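Local coordinates for mediator of RNA polymerase II transcription subunit 6 (Schizosaccharomyces pombe, PDB 4H61), which serves as a subunit of the Mediator coactivator complex, which relays signals from gene-specific regulators to the RNA polymerase II transcription machinery, at residues P36-K48 / L61-F73. Residues are numbered along the deposited sequence; the frame is centred on the assembly and turned at random.
Sequences PFYSHKSNNEMLK and LNSQLKRLTGIQF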
ATOM      1  N   PRO A  36       0.781  12.186  -5.752  1.00 98.53           N
ATOM      2  CA  PRO A  36      -0.524  12.668  -5.275  1.00 93.67           C
ATOM      3  C   PRO A  36      -1.509  11.558  -4.911  1.00101.15           C
ATOM      4  O   PRO A  36      -2.656  11.850  -4.558  1.00105.50           O
ATOM      5  CB  PRO A  36      -1.064  13.476  -6.458  1.00 91.41           C
ATOM      6  CG  PRO A  36      -0.303  12.996  -7.655  1.00 97.68           C
ATOM      7  CD  PRO A  36       1.054  12.594  -7.142  1.00101.03           C
ATOM      8  N   PHE A  37      -1.082  10.304  -5.002  1.00105.37           N
ATOM      9  CA  PHE A  37      -1.938   9.191  -4.597  1.00101.74           C
ATOM     10  C   PHE A  37      -1.711   8.891  -3.121  1.00 94.44           C
ATOM     11  O   PHE A  37      -2.555   8.298  -2.435  1.00 97.41           O
ATOM     12  CB  PHE A  37      -1.666   7.961  -5.470  1.00 96.38           C
ATOM     13  CG  PHE A  37      -1.897   8.207  -6.939  1.00 98.29           C
ATOM     14  CD1 PHE A  37      -3.184   8.433  -7.423  1.00 94.73           C
ATOM     15  CD2 PHE A  37      -0.832   8.223  -7.836  1.00100.07           C
ATOM     16  CE1 PHE A  37      -3.407   8.667  -8.765  1.00 93.97           C
ATOM     17  CE2 PHE A  37      -1.045   8.450  -9.198  1.00 94.81           C
ATOM     18  CZ  PHE A  37      -2.332   8.678  -9.663  1.00 96.66           C
ATOM     19  N   TYR A  38      -0.563   9.334  -2.631  1.00 89.21           N
ATOM     20  CA  TYR A  38      -0.204   9.135  -1.237  1.00 94.71           C
ATOM     21  C   TYR A  38      -1.136   9.942  -0.333  1.00 93.05           C
ATOM     22  O   TYR A  38      -1.679  10.950  -0.744  1.00 98.44           O
ATOM     23  CB  TYR A  38       1.255   9.536  -1.026  1.00 92.55           C
ATOM     24  CG  TYR A  38       1.799   9.214   0.337  1.00103.35           C
ATOM     25  CD1 TYR A  38       1.838   7.901   0.799  1.00104.84           C
ATOM     26  CD2 TYR A  38       2.282  10.220   1.167  1.00103.45           C
ATOM     27  CE1 TYR A  38       2.340   7.600   2.050  1.00103.26           C
ATOM     28  CE2 TYR A  38       2.788   9.924   2.422  1.00107.46           C
ATOM     29  CZ  TYR A  38       2.815   8.613   2.856  1.00105.02           C
ATOM     30  OH  TYR A  38       3.327   8.317   4.100  1.00109.62           O
ATOM     31  N   SER A  39      -1.339   9.474   0.886  1.00 96.73           N
ATOM     32  CA  SER A  39      -2.167  10.184   1.848  1.00 95.96           C
ATOM     33  C   SER A  39      -1.449  10.303   3.175  1.00 99.16           C
ATOM     34  O   SER A  39      -1.095   9.295   3.796  1.00 98.14           O
ATOM     35  CB  SER A  39      -3.469   9.445   2.086  1.00 98.10           C
ATOM     36  OG  SER A  39      -3.990   9.832   3.337  1.00105.74           O
ATOM     37  N   HIS A  40      -1.245  11.532   3.622  1.00101.89           N
ATOM     38  CA  HIS A  40      -0.485  11.754   4.842  1.00 97.37           C
ATOM     39  C   HIS A  40      -1.257  11.366   6.108  1.00 97.91           C
ATOM     40  O   HIS A  40      -0.718  11.441   7.205  1.00102.42           O
ATOM     41  CB  HIS A  40       0.008  13.196   4.893  1.00 99.09           C
ATOM     42  CG  HIS A  40       1.047  13.511   3.858  1.00113.56           C
ATOM     43  ND1 HIS A  40       0.727  13.822   2.552  1.00116.09           N
ATOM     44  CD2 HIS A  40       2.401  13.553   3.937  1.00112.43           C
ATOM     45  CE1 HIS A  40       1.841  14.052   1.873  1.00111.08           C
ATOM     46  NE2 HIS A  40       2.869  13.895   2.689  1.00106.35           N
ATOM     47  N   LYS A  41      -2.513  10.949   5.948  1.00 97.55           N
ATOM     48  CA  LYS A  41      -3.300  10.421   7.063  1.00101.68           C
ATOM     49  C   LYS A  41      -2.883   8.988   7.396  1.00 99.60           C
ATOM     50  O   LYS A  41      -3.289   8.436   8.410  1.00102.89           O
ATOM     51  CB  LYS A  41      -4.802  10.430   6.732  1.00108.02           C
ATOM     52  CG  LYS A  41      -5.397  11.798   6.417  1.00122.66           C
ATOM     53  CD  LYS A  41      -6.852  11.661   5.951  1.00130.72           C
ATOM     54  CE  LYS A  41      -7.569  13.013   5.886  1.00137.25           C
ATOM     55  NZ  LYS A  41      -6.999  13.950   4.874  1.00140.95           N
ATOM     56  N   SER A  42      -2.088   8.377   6.528  1.00100.73           N
ATOM     57  CA  SER A  42      -1.866   6.936   6.609  1.00104.56           C
ATOM     58  C   SER A  42      -0.975   6.523   7.767  1.00105.99           C
ATOM     59  O   SER A  42      -0.079   7.267   8.171  1.00 99.39           O
ATOM     60  CB  SER A  42      -1.243   6.427   5.317  1.00100.35           C
ATOM     61  OG  SER A  42       0.054   6.974   5.156  1.00 99.16           O
ATOM     62  N   ASN A  43      -1.215   5.317   8.277  1.00106.27           N
ATOM     63  CA  ASN A  43      -0.322   4.716   9.253  1.00110.59           C
ATOM     64  C   ASN A  43       1.115   4.706   8.724  1.00109.23           C
ATOM     65  O   ASN A  43       2.071   4.836   9.496  1.00109.76           O
ATOM     66  CB  ASN A  43      -0.765   3.292   9.598  1.00111.07           C
ATOM     67  CG  ASN A  43      -2.157   3.236  10.227  1.00114.60           C
ATOM     68  OD1 ASN A  43      -2.791   2.181  10.253  1.00118.01           O
ATOM     69  ND2 ASN A  43      -2.631   4.366  10.738  1.00112.89           N
ATOM     70  N   ASN A  44       1.249   4.554   7.405  1.00100.86           N
ATOM     71  CA  ASN A  44       2.544   4.622   6.732  1.00100.45           C
ATOM     72  C   ASN A  44       3.324   5.881   7.115  1.00105.54           C
ATOM     73  O   ASN A  44       4.494   5.819   7.516  1.00110.12           O
ATOM     74  CB  ASN A  44       2.354   4.578   5.211  1.00 94.23           C
ATOM     75  CG  ASN A  44       1.808   3.235   4.720  1.00102.33           C
ATOM     76  OD1 ASN A  44       0.612   2.949   4.850  1.00103.90           O
ATOM     77  ND2 ASN A  44       2.682   2.415   4.138  1.00 96.38           N
ATOM     78  N   GLU A  45       2.656   7.022   7.002  1.00100.91           N
ATOM     79  CA  GLU A  45       3.284   8.303   7.276  1.00107.33           C
ATOM     80  C   GLU A  45       3.642   8.442   8.754  1.00110.81           C
ATOM     81  O   GLU A  45       4.702   8.976   9.109  1.00112.35           O
ATOM     82  CB  GLU A  45       2.358   9.447   6.836  1.00101.26           C
ATOM     83  CG  GLU A  45       2.883  10.835   7.134  1.00100.11           C
ATOM     84  CD  GLU A  45       4.090  11.215   6.295  1.00112.36           C
ATOM     85  OE1 GLU A  45       4.499  10.416   5.418  1.00107.42           O
ATOM     86  OE2 GLU A  45       4.628  12.327   6.517  1.00124.13           O
ATOM     87  N   MET A  46       2.753   7.953   9.611  1.00106.17           N
ATOM     88  CA  MET A  46       2.954   8.071  11.044  1.00103.42           C
ATOM     89  C   MET A  46       4.230   7.334  11.404  1.00108.51           C
ATOM     90  O   MET A  46       5.069   7.842  12.153  1.00109.27           O
ATOM     91  CB  MET A  46       1.758   7.503  11.804  1.00 99.66           C
ATOM     92  CG  MET A  46       1.886   7.593  13.323  1.00109.44           C
ATOM     93  SD  MET A  46       2.769   6.196  14.080  1.00131.81           S
ATOM     94  CE  MET A  46       2.748   6.710  15.799  1.00144.35           C
ATOM     95  N   LEU A  47       4.373   6.139  10.839  1.00107.88           N
ATOM     96  CA  LEU A  47       5.566   5.328  11.031  1.00105.04           C
ATOM     97  C   LEU A  47       6.818   6.001  10.478  1.00112.43           C
ATOM     98  O   LEU A  47       7.869   5.939  11.111  1.00121.55           O
ATOM     99  CB  LEU A  47       5.379   3.952  10.400  1.00100.14           C
ATOM    100  CG  LEU A  47       4.514   2.979  11.211  1.00110.03           C
ATOM    101  CD1 LEU A  47       4.161   1.721  10.419  1.00110.39           C
ATOM    102  CD2 LEU A  47       5.226   2.604  12.493  1.00110.63           C
ATOM    103  N   LYS A  48       6.713   6.642   9.309  1.00108.61           N
ATOM    104  CA  LYS A  48       7.887   7.271   8.704  1.00107.60           C
ATOM    105  C   LYS A  48       8.464   8.287   9.673  1.00114.82           C
ATOM    106  O   LYS A  48       9.681   8.414   9.815  1.00122.77           O
ATOM    107  CB  LYS A  48       7.562   7.951   7.367  1.00107.23           C
ATOM    108  CG  LYS A  48       8.786   8.605   6.688  1.00112.28           C
ATOM    109  CD  LYS A  48       8.438   9.425   5.435  1.00120.28           C
ATOM    110  CE  LYS A  48       8.033  10.866   5.790  1.00139.02           C
ATOM    111  NZ  LYS A  48       7.459  11.661   4.638  1.00145.69           N
ATOM    112  N   LEU A  61       7.864  -3.442   7.705  1.00133.25           N
ATOM    113  CA  LEU A  61       6.719  -2.542   7.682  1.00125.86           C
ATOM    114  C   LEU A  61       5.410  -3.268   7.957  1.00129.10           C
ATOM    115  O   LEU A  61       4.623  -2.840   8.803  1.00126.46           O
ATOM    116  CB  LEU A  61       6.630  -1.848   6.325  1.00121.12           C
ATOM    117  CG  LEU A  61       5.404  -0.965   6.105  1.00114.79           C
ATOM    118  CD1 LEU A  61       5.439   0.238   7.040  1.00112.57           C
ATOM    119  CD2 LEU A  61       5.323  -0.526   4.661  1.00111.66           C
ATOM    120  N   ASN A  62       5.184  -4.362   7.233  1.00131.96           N
ATOM    121  CA  ASN A  62       3.945  -5.128   7.346  1.00129.63           C
ATOM    122  C   ASN A  62       3.636  -5.583   8.767  1.00129.04           C
ATOM    123  O   ASN A  62       2.470  -5.677   9.159  1.00130.40           O
ATOM    124  CB  ASN A  62       3.982  -6.340   6.417  1.00130.35           C
ATOM    125  CG  ASN A  62       4.038  -5.952   4.961  1.00133.99           C
ATOM    126  OD1 ASN A  62       4.954  -6.346   4.238  1.00139.39           O
ATOM    127  ND2 ASN A  62       3.059  -5.172   4.516  1.00131.98           N
ATOM    128  N   SER A  63       4.674  -5.873   9.540  1.00125.15           N
ATOM    129  CA  SER A  63       4.446  -6.284  10.914  1.00129.93           C
ATOM    130  C   SER A  63       4.083  -5.064  11.751  1.00128.08           C
ATOM    131  O   SER A  63       3.268  -5.148  12.667  1.00133.17           O
ATOM    132  CB  SER A  63       5.653  -7.032  11.493  1.00132.34           C
ATOM    133  OG  SER A  63       6.759  -6.169  11.664  1.00139.16           O
ATOM    134  N   GLN A  64       4.671  -3.922  11.418  1.00123.28           N
ATOM    135  CA  GLN A  64       4.324  -2.682  12.100  1.00124.14           C
ATOM    136  C   GLN A  64       2.876  -2.263  11.822  1.00120.10           C
ATOM    137  O   GLN A  64       2.180  -1.767  12.713  1.00120.49           O
ATOM    138  CB  GLN A  64       5.292  -1.564  11.715  1.00128.04           C
ATOM    139  CG  GLN A  64       6.648  -1.652  12.403  1.00136.02           C
ATOM    140  CD  GLN A  64       6.566  -1.400  13.901  1.00144.41           C
ATOM    141  OE1 GLN A  64       5.514  -1.030  14.428  1.00146.97           O
ATOM    142  NE2 GLN A  64       7.681  -1.599  14.595  1.00148.76           N
ATOM    143  N   LEU A  65       2.424  -2.477  10.590  1.00111.98           N
ATOM    144  CA  LEU A  65       1.065  -2.112  10.210  1.00114.08           C
ATOM    145  C   LEU A  65      -0.013  -2.949  10.910  1.00123.17           C
ATOM    146  O   LEU A  65      -1.123  -2.467  11.137  1.00126.17           O
ATOM    147  CB  LEU A  65       0.890  -2.173   8.690  1.00110.18           C
ATOM    148  CG  LEU A  65       1.704  -1.125   7.924  1.00115.40           C
ATOM    149  CD1 LEU A  65       1.606  -1.303   6.404  1.00109.56           C
ATOM    150  CD2 LEU A  65       1.278   0.275   8.337  1.00116.63           C
ATOM    151  N   LYS A  66       0.305  -4.194  11.252  1.00126.21           N
ATOM    152  CA  LYS A  66      -0.692  -5.063  11.877  1.00129.98           C
ATOM    153  C   LYS A  66      -1.168  -4.503  13.216  1.00128.71           C
ATOM    154  O   LYS A  66      -2.341  -4.639  13.575  1.00131.66           O
ATOM    155  CB  LYS A  66      -0.176  -6.500  12.018  1.00133.64           C
ATOM    156  CG  LYS A  66      -0.125  -7.260  10.695  1.00139.19           C
ATOM    157  CD  LYS A  66       0.620  -8.592  10.811  1.00151.71           C
ATOM    158  CE  LYS A  66      -0.192  -9.666  11.541  1.00153.56           C
ATOM    159  NZ  LYS A  66       0.590 -10.935  11.698  1.00151.46           N
ATOM    160  N   ARG A  67      -0.264  -3.831  13.921  1.00125.54           N
ATOM    161  CA  ARG A  67      -0.555  -3.269  15.240  1.00127.66           C
ATOM    162  C   ARG A  67      -1.337  -1.961  15.182  1.00126.14           C
ATOM    163  O   ARG A  67      -1.677  -1.396  16.217  1.00129.42           O
ATOM    164  CB  ARG A  67       0.749  -3.016  16.003  1.00133.01           C
ATOM    165  CG  ARG A  67       1.881  -3.969  15.642  1.00137.45           C
ATOM    166  CD  ARG A  67       3.195  -3.467  16.198  1.00136.02           C
ATOM    167  NE  ARG A  67       3.030  -2.966  17.556  1.00138.63           N
ATOM    168  CZ  ARG A  67       3.437  -1.771  17.967  1.00145.31           C
ATOM    169  NH1 ARG A  67       4.048  -0.948  17.127  1.00143.23           N
ATOM    170  NH2 ARG A  67       3.243  -1.405  19.225  1.00155.61           N
ATOM    171  N   LEU A  68      -1.604  -1.462  13.980  1.00122.18           N
ATOM    172  CA  LEU A  68      -2.259  -0.163  13.841  1.00116.59           C
ATOM    173  C   LEU A  68      -3.578  -0.254  13.087  1.00115.14           C
ATOM    174  O   LEU A  68      -3.828  -1.230  12.376  1.00126.17           O
ATOM    175  CB  LEU A  68      -1.327   0.822  13.136  1.00112.15           C
ATOM    176  CG  LEU A  68       0.088   0.924  13.703  1.00109.55           C
ATOM    177  CD1 LEU A  68       0.945   1.752  12.782  1.00109.11           C
ATOM    178  CD2 LEU A  68       0.079   1.522  15.109  1.00107.95           C
ATOM    179  N   THR A  69      -4.417   0.765  13.251  1.00105.95           N
ATOM    180  CA  THR A  69      -5.679   0.870  12.511  1.00102.03           C
ATOM    181  C   THR A  69      -5.741   2.194  11.754  1.00105.33           C
ATOM    182  O   THR A  69      -5.236   3.218  12.225  1.00109.78           O
ATOM    183  CB  THR A  69      -6.909   0.745  13.440  1.00109.50           C
ATOM    184  OG1 THR A  69      -6.911   1.809  14.400  1.00119.85           O
ATOM    185  CG2 THR A  69      -6.886  -0.569  14.186  1.00113.05           C
ATOM    186  N   GLY A  70      -6.349   2.170  10.571  1.00102.36           N
ATOM    187  CA  GLY A  70      -6.430   3.353   9.734  1.00 91.74           C
ATOM    188  C   GLY A  70      -5.975   3.094   8.315  1.00101.26           C
ATOM    189  O   GLY A  70      -5.701   1.944   7.947  1.00109.28           O
ATOM    190  N   ILE A  71      -5.898   4.159   7.515  1.00 99.52           N
ATOM    191  CA  ILE A  71      -5.420   4.058   6.132  1.00100.52           C
ATOM    192  C   ILE A  71      -3.999   3.477   6.054  1.00104.24           C
ATOM    193  O   ILE A  71      -3.104   3.884   6.803  1.00106.64           O
ATOM    194  CB  ILE A  71      -5.443   5.432   5.421  1.00 97.08           C
ATOM    195  CG1 ILE A  71      -6.862   6.007   5.409  1.00 93.07           C
ATOM    196  CG2 ILE A  71      -4.909   5.325   4.004  1.00 92.70           C
ATOM    197  CD1 ILE A  71      -7.886   5.050   4.916  1.00 95.53           C
ATOM    198  N   GLN A  72      -3.799   2.519   5.155  1.00100.57           N
ATOM    199  CA  GLN A  72      -2.492   1.887   4.996  1.00100.66           C
ATOM    200  C   GLN A  72      -2.197   1.646   3.529  1.00101.84           C
ATOM    201  O   GLN A  72      -3.112   1.422   2.731  1.00102.54           O
ATOM    202  CB  GLN A  72      -2.417   0.547   5.747  1.00 94.68           C
ATOM    203  CG  GLN A  72      -2.725   0.630   7.235  1.00103.62           C
ATOM    204  CD  GLN A  72      -2.449  -0.680   7.988  1.00115.94           C
ATOM    205  OE1 GLN A  72      -2.534  -1.783   7.423  1.00113.28           O
ATOM    206  NE2 GLN A  72      -2.117  -0.555   9.275  1.00112.89           N
ATOM    207  N   PHE A  73      -0.916   1.688   3.183  1.00100.19           N
ATOM    208  CA  PHE A  73      -0.468   1.325   1.846  1.00102.56           C
ATOM    209  C   PHE A  73       0.467   0.130   1.935  1.00106.10           C
ATOM    210  O   PHE A  73       1.435   0.142   2.696  1.00107.90           O
ATOM    211  CB  PHE A  73       0.245   2.500   1.180  1.00105.15           C
ATOM    212  CG  PHE A  73      -0.650   3.679   0.933  1.00105.98           C
ATOM    213  CD1 PHE A  73      -1.450   3.731  -0.202  1.00102.53           C
ATOM    214  CD2 PHE A  73      -0.708   4.725   1.843  1.00103.38           C
ATOM    215  CE1 PHE A  73      -2.284   4.810  -0.431  1.00 99.16           C
ATOM    216  CE2 PHE A  73      -1.544   5.816   1.622  1.00102.83           C
ATOM    217  CZ  PHE A  73      -2.331   5.859   0.483  1.00100.55           C
TER
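The N44 carboxamide forms paired hydrogen bonds with the backbone N-H and C=O of F73: F73 N donates to N44 OD1 (2.6 Å), and N44 ND2 returns a bond to F73 O (3.0 Å) in the carbonyl plane, on a lone pair. The carboxamide thus bonds F73 much as a neighbouring strand would, on the edge strand of the sheet within this chain, and the paired bonds fix its rotation. N43 N, in the first turn of helix 43-53, donates to I71 O at 2.8 Å. The N43 carboxamide bridges the loop and the strand: ND2 approaches T69 O from above the carbonyl plane (3.2 Å), whereas OD1 takes an in-plane bond from Q72 NE2, the two amides standing nearly perpendicular (81°). Q72 NE2 also donates to L65 O, tying helix 61-66 to the strand. S42 caps the helix through OG, which accepts from E45 N, and its CB meets the edge of the F73 ring. Further along, L47 CD1 enters an apolar patch of L61, Q64 CB, L65 and L68. Helix segment 43-48 crosses strand segment 70-73 at 80° and helix 61-66 at 111°, with F32 of helix 28-33 against the F73 ring and strand 83-91 paired along the strand's other edge.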